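Local atomic coordinates of ketol-acid reductoisomerase (NAD(+)) (uncultured archaeon GZfos26G2, PDB entry 4XDY), a protein that catalyses the magnesium-dependent alkyl migration and NADH-preferring reduction of 2-acetolactate to 2,3-dihydroxy-isovalerate in branched-chain amino acid biosynthesis. Residues Val168-Thr173 with Ala181-Cys186; Leu35-Ile40 with Ala144-Phe149; Lys73-Gly78 with Lys99-Ala104. All blocks are in the same frame, centred on the assembly; numbering follows the deposited sequence. Where two conformers were deposited one is given.

Contact 1: residues Val168-Thr173 with Ala181-Cys186; sequences VALAMT and AGILEC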
loop_
_atom_site.group_PDB
_atom_site.type_symbol
_atom_site.label_atom_id
_atom_site.label_comp_id
_atom_site.label_asym_id
_atom_site.label_seq_id
_atom_site.Cartn_x
_atom_site.Cartn_y
_atom_site.Cartn_z
ATOM N N VAL A 168 27.901 16.381 8.460
ATOM C CA VAL A 168 26.882 16.420 9.524
ATOM C C VAL A 168 25.546 15.879 9.003
ATOM O O VAL A 168 24.978 14.994 9.625
ATOM C CB VAL A 168 26.696 17.829 10.050
ATOM C CG1 VAL A 168 25.487 17.897 10.990
ATOM C CG2 VAL A 168 27.986 18.245 10.755
ATOM N N ALA A 169 25.133 16.358 7.845
ATOM C CA ALA A 169 23.833 15.891 7.229
ATOM C C ALA A 169 23.874 14.404 6.989
ATOM O O ALA A 169 23.020 13.644 7.448
ATOM C CB ALA A 169 23.502 16.718 5.987
ATOM N N LEU A 170 24.954 13.893 6.356
ATOM C CA LEU A 170 25.000 12.472 6.081
ATOM C C LEU A 170 25.027 11.662 7.380
ATOM O O LEU A 170 24.448 10.565 7.481
ATOM C CB LEU A 170 26.187 12.092 5.154
ATOM C CG LEU A 170 26.111 12.622 3.730
ATOM C CD1 LEU A 170 27.441 12.390 3.033
ATOM C CD2 LEU A 170 25.048 11.923 2.876
ATOM N N ALA A 171 25.764 12.200 8.353
ATOM C CA ALA A 171 25.971 11.506 9.614
ATOM C C ALA A 171 24.611 11.322 10.283
ATOM O O ALA A 171 24.310 10.266 10.822
ATOM C CB ALA A 171 26.888 12.283 10.499
ATOM N N MET A 172 23.807 12.376 10.217
ATOM C CA MET A 172 22.443 12.318 10.804
ATOM C C MET A 172 21.642 11.163 10.187
ATOM O O MET A 172 20.968 10.402 10.901
ATOM C CB MET A 172 21.759 13.686 10.643
ATOM C CG MET A 172 22.194 14.735 11.587
ATOM S SD MET A 172 21.489 16.325 11.221
ATOM C CE MET A 172 19.774 16.038 11.793
ATOM N N THR A 173 21.759 10.969 8.865
ATOM C CA THR A 173 20.971 9.921 8.198
ATOM C C THR A 173 21.446 8.542 8.525
ATOM O O THR A 173 20.697 7.574 8.618
ATOM C CB THR A 173 20.900 10.069 6.661
ATOM O OG1 THR A 173 22.180 9.758 6.068
ATOM C CG2 THR A 173 20.360 11.473 6.237
ATOM N N ALA A 181 18.320 1.755 3.955
ATOM C CA ALA A 181 17.535 1.724 2.727
ATOM C C ALA A 181 18.292 2.440 1.611
ATOM O O ALA A 181 18.290 1.985 0.458
ATOM C CB ALA A 181 16.165 2.429 2.978
ATOM N N GLY A 182 18.897 3.575 1.953
ATOM C CA GLY A 182 19.703 4.323 1.011
ATOM C C GLY A 182 19.418 5.787 0.989
ATOM O O GLY A 182 18.272 6.232 1.203
ATOM N N ILE A 183 20.469 6.541 0.740
ATOM C CA ILE A 183 20.455 8.016 0.695
ATOM C C ILE A 183 20.891 8.465 -0.701
ATOM O O ILE A 183 21.862 7.928 -1.356
ATOM C CB ILE A 183 21.436 8.596 1.774
ATOM C CG1 ILE A 183 20.924 8.235 3.146
ATOM C CG2 ILE A 183 21.797 10.041 1.607
ATOM C CD1 ILE A 183 19.654 8.906 3.514
ATOM N N LEU A 184 20.165 9.433 -1.214
ATOM C CA LEU A 184 20.507 10.146 -2.442
ATOM C C LEU A 184 20.854 11.564 -2.123
ATOM O O LEU A 184 20.108 12.274 -1.389
ATOM C CB LEU A 184 19.300 10.183 -3.408
ATOM C CG LEU A 184 18.721 8.805 -3.703
ATOM C CD1 LEU A 184 17.500 9.022 -4.600
ATOM C CD2 LEU A 184 19.766 7.914 -4.369
ATOM N N GLU A 185 21.981 12.040 -2.688
ATOM C CA GLU A 185 22.281 13.454 -2.624
ATOM C C GLU A 185 21.641 14.247 -3.678
ATOM O O GLU A 185 21.520 13.771 -4.853
ATOM C CB GLU A 185 23.804 13.654 -2.692
ATOM C CG GLU A 185 24.523 12.950 -1.564
ATOM C CD GLU A 185 25.981 13.423 -1.430
ATOM O OE1 GLU A 185 26.241 14.512 -0.859
ATOM O OE2 GLU A 185 26.835 12.709 -1.960
ATOM N N CYS A 186 21.197 15.464 -3.312
ATOM C CA CYS A 186 20.394 16.262 -4.233
ATOM C C CYS A 186 20.432 17.699 -3.777
ATOM O O CYS A 186 21.167 18.052 -2.822
ATOM C CB CYS A 186 18.956 15.722 -4.319
ATOM S SG CYS A 186 18.039 16.032 -2.763
#
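Ile183, whose side chain leaves its strand toward the helical segment Val168-Thr173, meets Thr173 tip to tip and Leu170 with its other branch. Its two branches divide the work. CG1 carries the ethyl arm, and the second torsion (chi2 -67°) folds CD1 back instead of extending it, which lays this methyl against Thr173: Ile183 CD1 is 3.6 Å from Thr173 CB and 3.8 Å from Thr173 CG2. The methylene itself stands 3.5 Å from the threonine hydroxyl, measured from Ile183 CG1 to Thr173 OG1. The short branch points elsewhere and touches Leu170, with Ile183 CG2 and Leu170 CD2 4.0 Å apart and the two side chains crossing obliquely. Leu170 extends CD1 away from the strand, and this turns CD2 to the isoleucine.

Thr173 can present a hydroxyl to hydrocarbon because that hydroxyl is already bonded within its own helix. OG1 sits between the backbone N and the carbonyl carbon (chi1 71°), from where it donates to Leu170 O one turn earlier at 2.8 Å. The donor is tilted 23° out of the carbonyl plane. The buried oxygen is thus satisfied locally, and what passes between helix and strand is van der Waals contact.

All three touching residues are buried. The pairing joins the last two elements of a beta-alpha-beta unit of the Rossmann domain: strand 153-157, helix 165-175 and strand 183-185, with the two strands parallel. Val155 of the first strand touches both Thr173 and Ile183, while Val132 of strand 128-134 also lies against Thr173. Leu184, on the face of the strand turned away from the helix, packs on Met227 of the second subunit.

Contact 2: residues Leu35-Ile40 with Ala144-Phe149; sequences LKDSGI and AYLEGF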
loop_
_atom_site.group_PDB
_atom_site.type_symbol
_atom_site.label_atom_id
_atom_site.label_comp_id
_atom_site.label_asym_id
_atom_site.label_seq_id
_atom_site.Cartn_x
_atom_site.Cartn_y
_atom_site.Cartn_z
ATOM N N LEU A 35 17.521 9.204 16.825
ATOM C CA LEU A 35 18.776 9.834 17.141
ATOM C C LEU A 35 19.197 9.480 18.601
ATOM O O LEU A 35 20.335 9.059 18.844
ATOM C CB LEU A 35 18.716 11.320 16.993
ATOM C CG LEU A 35 18.736 11.855 15.535
ATOM C CD1 LEU A 35 18.304 13.341 15.529
ATOM C CD2 LEU A 35 20.084 11.724 14.869
ATOM N N LYS A 36 18.256 9.629 19.510
ATOM C CA LYS A 36 18.550 9.295 20.931
ATOM C C LYS A 36 18.929 7.800 21.117
ATOM O O LYS A 36 19.924 7.475 21.756
ATOM C CB LYS A 36 17.421 9.744 21.830
ATOM C CG LYS A 36 17.746 9.369 23.305
ATOM C CD LYS A 36 16.834 10.000 24.344
ATOM C CE LYS A 36 15.439 9.383 24.444
ATOM N NZ LYS A 36 15.287 7.980 24.955
ATOM N N ASP A 37 18.223 6.907 20.445
ATOM C CA ASP A 37 18.482 5.488 20.464
ATOM C C ASP A 37 19.842 5.122 19.886
ATOM O O ASP A 37 20.388 4.131 20.299
ATOM C CB ASP A 37 17.410 4.662 19.700
ATOM C CG ASP A 37 16.076 4.531 20.437
ATOM O OD1 ASP A 37 15.928 5.072 21.543
ATOM O OD2 ASP A 37 15.139 3.916 19.844
ATOM N N SER A 38 20.386 5.924 18.950
ATOM C CA SER A 38 21.685 5.749 18.353
ATOM C C SER A 38 22.770 6.453 19.158
ATOM O O SER A 38 23.893 6.449 18.737
ATOM C CB SER A 38 21.649 6.299 16.909
ATOM O OG SER A 38 20.911 5.363 16.146
ATOM N N GLY A 39 22.438 7.038 20.303
ATOM C CA GLY A 39 23.445 7.587 21.171
ATOM C C GLY A 39 23.727 9.011 20.903
ATOM O O GLY A 39 24.672 9.532 21.448
ATOM N N ILE A 40 22.895 9.723 20.121
ATOM C CA ILE A 40 23.164 11.154 19.863
ATOM C C ILE A 40 22.487 11.993 20.916
ATOM O O ILE A 40 21.413 11.650 21.369
ATOM C CB ILE A 40 22.702 11.584 18.410
ATOM C CG1 ILE A 40 23.255 10.598 17.340
ATOM C CG2 ILE A 40 22.967 13.069 18.135
ATOM C CD1 ILE A 40 24.720 10.165 17.469
ATOM N N ALA A 144 10.362 1.340 11.055
ATOM C CA ALA A 144 11.465 0.766 10.295
ATOM C C ALA A 144 12.752 0.719 11.132
ATOM O O ALA A 144 13.503 -0.301 11.099
ATOM C CB ALA A 144 11.700 1.549 8.971
ATOM N N TYR A 145 13.026 1.797 11.864
ATOM C CA TYR A 145 14.237 1.866 12.659
ATOM C C TYR A 145 14.197 0.778 13.763
ATOM O O TYR A 145 15.158 0.021 13.935
ATOM C CB TYR A 145 14.342 3.248 13.289
ATOM C CG TYR A 145 15.501 3.438 14.220
ATOM C CD1 TYR A 145 15.461 2.931 15.515
ATOM C CD2 TYR A 145 16.634 4.072 13.824
ATOM C CE1 TYR A 145 16.559 3.068 16.389
ATOM C CE2 TYR A 145 17.723 4.223 14.670
ATOM C CZ TYR A 145 17.647 3.732 15.985
ATOM O OH TYR A 145 18.734 3.917 16.843
ATOM N N LEU A 146 13.043 0.643 14.392
ATOM C CA LEU A 146 12.883 -0.333 15.502
ATOM C C LEU A 146 12.950 -1.746 14.958
ATOM O O LEU A 146 13.373 -2.646 15.665
ATOM C CB LEU A 146 11.575 -0.110 16.212
ATOM C CG LEU A 146 11.614 1.174 17.097
ATOM C CD1 LEU A 146 10.236 1.366 17.706
ATOM C CD2 LEU A 146 12.726 1.127 18.170
ATOM N N GLU A 147 12.564 -1.940 13.692
ATOM C CA GLU A 147 12.676 -3.234 13.050
ATOM C C GLU A 147 14.046 -3.620 12.515
ATOM O O GLU A 147 14.154 -4.692 11.933
ATOM C CB GLU A 147 11.642 -3.354 11.924
ATOM C CG GLU A 147 10.235 -3.613 12.471
ATOM C CD GLU A 147 9.140 -3.323 11.461
ATOM O OE1 GLU A 147 9.479 -3.015 10.294
ATOM O OE2 GLU A 147 7.956 -3.370 11.833
ATOM N N GLY A 148 15.070 -2.785 12.671
ATOM C CA GLY A 148 16.421 -3.114 12.176
ATOM C C GLY A 148 16.687 -2.663 10.748
ATOM O O GLY A 148 17.713 -2.958 10.155
ATOM N N PHE A 149 15.744 -1.900 10.187
ATOM C CA PHE A 149 15.839 -1.391 8.816
ATOM C C PHE A 149 15.836 0.169 8.911
ATOM O O PHE A 149 16.493 0.768 9.828
ATOM C CB PHE A 149 14.760 -2.042 7.950
ATOM C CG PHE A 149 14.880 -1.786 6.458
ATOM C CD1 PHE A 149 16.129 -1.844 5.803
ATOM C CD2 PHE A 149 13.742 -1.422 5.703
ATOM C CE1 PHE A 149 16.200 -1.602 4.419
ATOM C CE2 PHE A 149 13.846 -1.185 4.343
ATOM C CZ PHE A 149 15.070 -1.263 3.717
#
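Tyr145 reaches from the end of helix 138-146 to the end of helix 26-37, and its hydroxyl meets both Ser38 and Asp37. The ring projects toward helix 26-37 because the first torsion is extended (chi1 176°). The firm link is a hydrogen bond from Tyr145 OH to Ser38 OG at 2.7 Å. Ser38 OG lies at the ring edge and in its plane, the direction in which a phenolic O-H prefers to point. Ser38 OG is in turn hydrogen-bonded to Ala175 O, at the end of helix 165-175.

Against the tyrosine, Asp37 comes closest through its CB, which lies 3.2 Å from Tyr145 OH, a tight approach, and 3.8 Å from Tyr145 CE1, obliquely to the ring. The carboxylate plane is turned 45° from the ring plane; its charge is engaged by Arg142, on the same helix as Tyr145 and one turn before Leu146, in a salt bridge through OD2.

Both helices stop here in the same way. Gly39 and Gly148 each close a Schellman motif, taking the positive phi (91° at Gly39) that suits glycine, with Ile40 N bonded to Leu35 O and Phe149 N to Ala144 O. Two C-terminal ends of Rossmann-domain helices, far apart in sequence, are thereby pinned side by side.

His177 stacks on the tyrosine ring and also touches Ser38, adding the loop after helix 165-175 to the group. A phenylalanine here would lack the hydroxyl, which would probably leave Ser38 OG without the donor it accepts from and weaken the tie between the helix ends. At the outer side, Leu146 CD2 brushes Asp37 OD2 at 4.1 Å, the side chains crossing at about a right angle.

Contact 3: residues Lys73-Gly78 with Lys99-Ala104; sequences KAAEKG and KPQLKA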
loop_
_atom_site.group_PDB
_atom_site.type_symbol
_atom_site.label_atom_id
_atom_site.label_comp_id
_atom_site.label_asym_id
_atom_site.label_seq_id
_atom_site.Cartn_x
_atom_site.Cartn_y
_atom_site.Cartn_z
ATOM N N LYS A 73 15.570 28.703 23.743
ATOM C CA LYS A 73 16.631 28.048 24.558
ATOM C C LYS A 73 17.158 26.789 23.891
ATOM O O LYS A 73 18.303 26.426 24.034
ATOM C CB LYS A 73 16.123 27.611 25.958
ATOM C CG LYS A 73 15.487 28.665 26.862
ATOM C CD LYS A 73 16.188 29.991 26.740
ATOM C CE LYS A 73 15.752 30.934 27.865
ATOM N NZ LYS A 73 16.761 32.022 27.921
ATOM N N ALA A 74 16.302 26.072 23.189
ATOM C CA ALA A 74 16.748 24.905 22.462
ATOM C C ALA A 74 17.700 25.283 21.340
ATOM O O ALA A 74 18.689 24.582 21.110
ATOM C CB ALA A 74 15.545 24.132 21.918
ATOM N N ALA A 75 17.436 26.381 20.667
ATOM C CA ALA A 75 18.246 26.816 19.560
ATOM C C ALA A 75 19.640 27.241 20.062
ATOM O O ALA A 75 20.627 27.075 19.388
ATOM C CB ALA A 75 17.649 27.978 18.877
ATOM N N GLU A 76 19.650 27.852 21.230
ATOM C CA GLU A 76 20.899 28.240 21.907
ATOM C C GLU A 76 21.766 27.024 22.169
ATOM O O GLU A 76 22.947 27.035 21.879
ATOM C CB GLU A 76 20.557 28.987 23.231
ATOM C CG GLU A 76 21.726 29.764 23.803
ATOM C CD GLU A 76 21.312 30.858 24.784
ATOM O OE1 GLU A 76 20.094 31.078 25.065
ATOM O OE2 GLU A 76 22.247 31.518 25.256
ATOM N N LYS A 77 21.176 25.939 22.606
ATOM C CA LYS A 77 21.889 24.813 22.996
ATOM C C LYS A 77 22.311 23.904 21.812
ATOM O O LYS A 77 23.236 23.106 21.894
ATOM C CB LYS A 77 20.980 24.079 23.962
ATOM C CG LYS A 77 21.601 22.844 24.507
ATOM C CD LYS A 77 21.103 22.454 25.889
ATOM C CE LYS A 77 21.818 21.132 26.229
ATOM N NZ LYS A 77 21.669 20.760 27.645
ATOM N N GLY A 78 21.568 23.944 20.712
ATOM C CA GLY A 78 21.869 22.995 19.657
ATOM C C GLY A 78 23.044 23.454 18.794
ATOM O O GLY A 78 23.104 24.592 18.374
ATOM N N LYS A 99 16.244 32.590 14.809
ATOM C CA LYS A 99 17.218 33.417 14.150
ATOM C C LYS A 99 18.093 34.183 15.168
ATOM O O LYS A 99 19.307 34.178 15.030
ATOM C CB LYS A 99 16.589 34.384 13.174
ATOM C CG LYS A 99 17.616 35.222 12.405
ATOM C CD LYS A 99 16.959 36.293 11.564
ATOM C CE LYS A 99 17.881 37.454 11.408
ATOM N NZ LYS A 99 17.451 38.244 10.242
ATOM N N PRO A 100 17.502 34.784 16.222
ATOM C CA PRO A 100 18.433 35.512 17.165
ATOM C C PRO A 100 19.379 34.678 17.949
ATOM O O PRO A 100 20.334 35.221 18.512
ATOM C CB PRO A 100 17.457 36.212 18.121
ATOM C CG PRO A 100 16.188 36.407 17.280
ATOM C CD PRO A 100 16.093 35.025 16.583
ATOM N N GLN A 101 19.155 33.376 18.024
ATOM C CA GLN A 101 20.042 32.462 18.712
ATOM C C GLN A 101 21.061 31.807 17.774
ATOM O O GLN A 101 21.868 30.972 18.207
ATOM C CB GLN A 101 19.245 31.383 19.449
ATOM C CG GLN A 101 18.011 31.931 20.192
ATOM C CD GLN A 101 18.375 33.130 21.034
ATOM O OE1 GLN A 101 18.035 34.306 20.724
ATOM N NE2 GLN A 101 19.163 32.854 22.058
ATOM N N LEU A 102 21.004 32.134 16.486
ATOM C CA LEU A 102 21.907 31.447 15.529
ATOM C C LEU A 102 23.298 32.045 15.815
ATOM O O LEU A 102 23.428 33.212 16.191
ATOM C CB LEU A 102 21.481 31.643 14.093
ATOM C CG LEU A 102 20.293 30.745 13.676
ATOM C CD1 LEU A 102 20.057 30.748 12.160
ATOM C CD2 LEU A 102 20.373 29.274 14.133
ATOM N N LYS A 103 24.306 31.229 15.801
ATOM C CA LYS A 103 25.662 31.751 15.910
ATOM C C LYS A 103 26.368 31.150 14.712
ATOM O O LYS A 103 26.075 30.009 14.329
ATOM C CB LYS A 103 26.311 31.241 17.197
ATOM C CG LYS A 103 25.720 31.867 18.441
ATOM C CD LYS A 103 26.469 33.113 18.820
ATOM C CE LYS A 103 27.762 32.754 19.559
ATOM N NZ LYS A 103 27.869 33.557 20.805
ATOM N N ALA A 104 27.402 31.836 14.266
ATOM C CA ALA A 104 28.304 31.251 13.236
ATOM C C ALA A 104 28.653 29.862 13.466
ATOM O O ALA A 104 29.034 29.464 14.551
ATOM C CB ALA A 104 29.593 32.091 13.096
#
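The closest pair of CA atoms across the contact is that of Glu76 and Gln101, 5.4 Å apart. On one side the last turn of helix 71-77 keeps its bond from Gly78 N to Ala74 O (3.0 Å), but Gly78 has left helical angles (psi 139°) and turns the chain into strand 80-83. On the other, Lys99-Gln101 form a short 3-10 segment after helix 90-98, in which Leu102 N bonds to Lys99 O. Leu102 is then extended, and the chain runs on toward strand 107-110. The contact is therefore made between a helix end and a turn, both on connections of the Rossmann domain.

Gln101 carries most of it. Its first bond points toward the helix and sets CB against the helix surface: Gln101 CB is 3.8 Å from Ala75 CB and 4.0 Å from Glu76 N. Ala75 also points across, and its small methyl is consistent with so near an approach. With CG beside the backbone N (chi1 -43°), Gln101 CG comes 4.2 Å from Ala75 CB; the bend at the second torsion then turns the amide end toward Glu76. The extended Glu76 chain brings its carboxylate near that end, but the relation is doubtful: Gln101 was modelled in two conformers and its amide may be turned over, so no bond to Glu76 is claimed.

Behind Ala75, Met22 of strand 18-22 lies against the helix. Lys106, just past the second segment, donates its ammonium group to the carbonyl oxygens of Glu76 and Gly78, probably favoured by the partial negative charge of the helix end. Between the segments themselves, the chemistry is van der Waals packing of Gln101 CB and CG on the buried Ala75, with the polar ends of Glu76 and Gln101 at the more exposed margin and no hydrogen bond identified.

Overall arrangement
From the N terminus, the chain first passes 35-40 at the end of helix 26-37, then 73-78, and contact 3 closes early, at 99-104, around strand 80-83 and helix 90-98. Contact 2 closes only when 144-149 arrives, so the whole of contact 3 falls within its span. Contact 1 follows in series. None of the loops cross. Contacts 1 and 2 are neighbours in space: Phe149 CZ packs 3.9 Å from Ala181 CB. Contact 3 stands apart, its nearest atoms about 10 Å from either. Contact 1 ties a helix to the following strand, contact 2 joins two helix C-termini, and contact 3 sets a helix end against a turn, all within the N-terminal Rossmann domain.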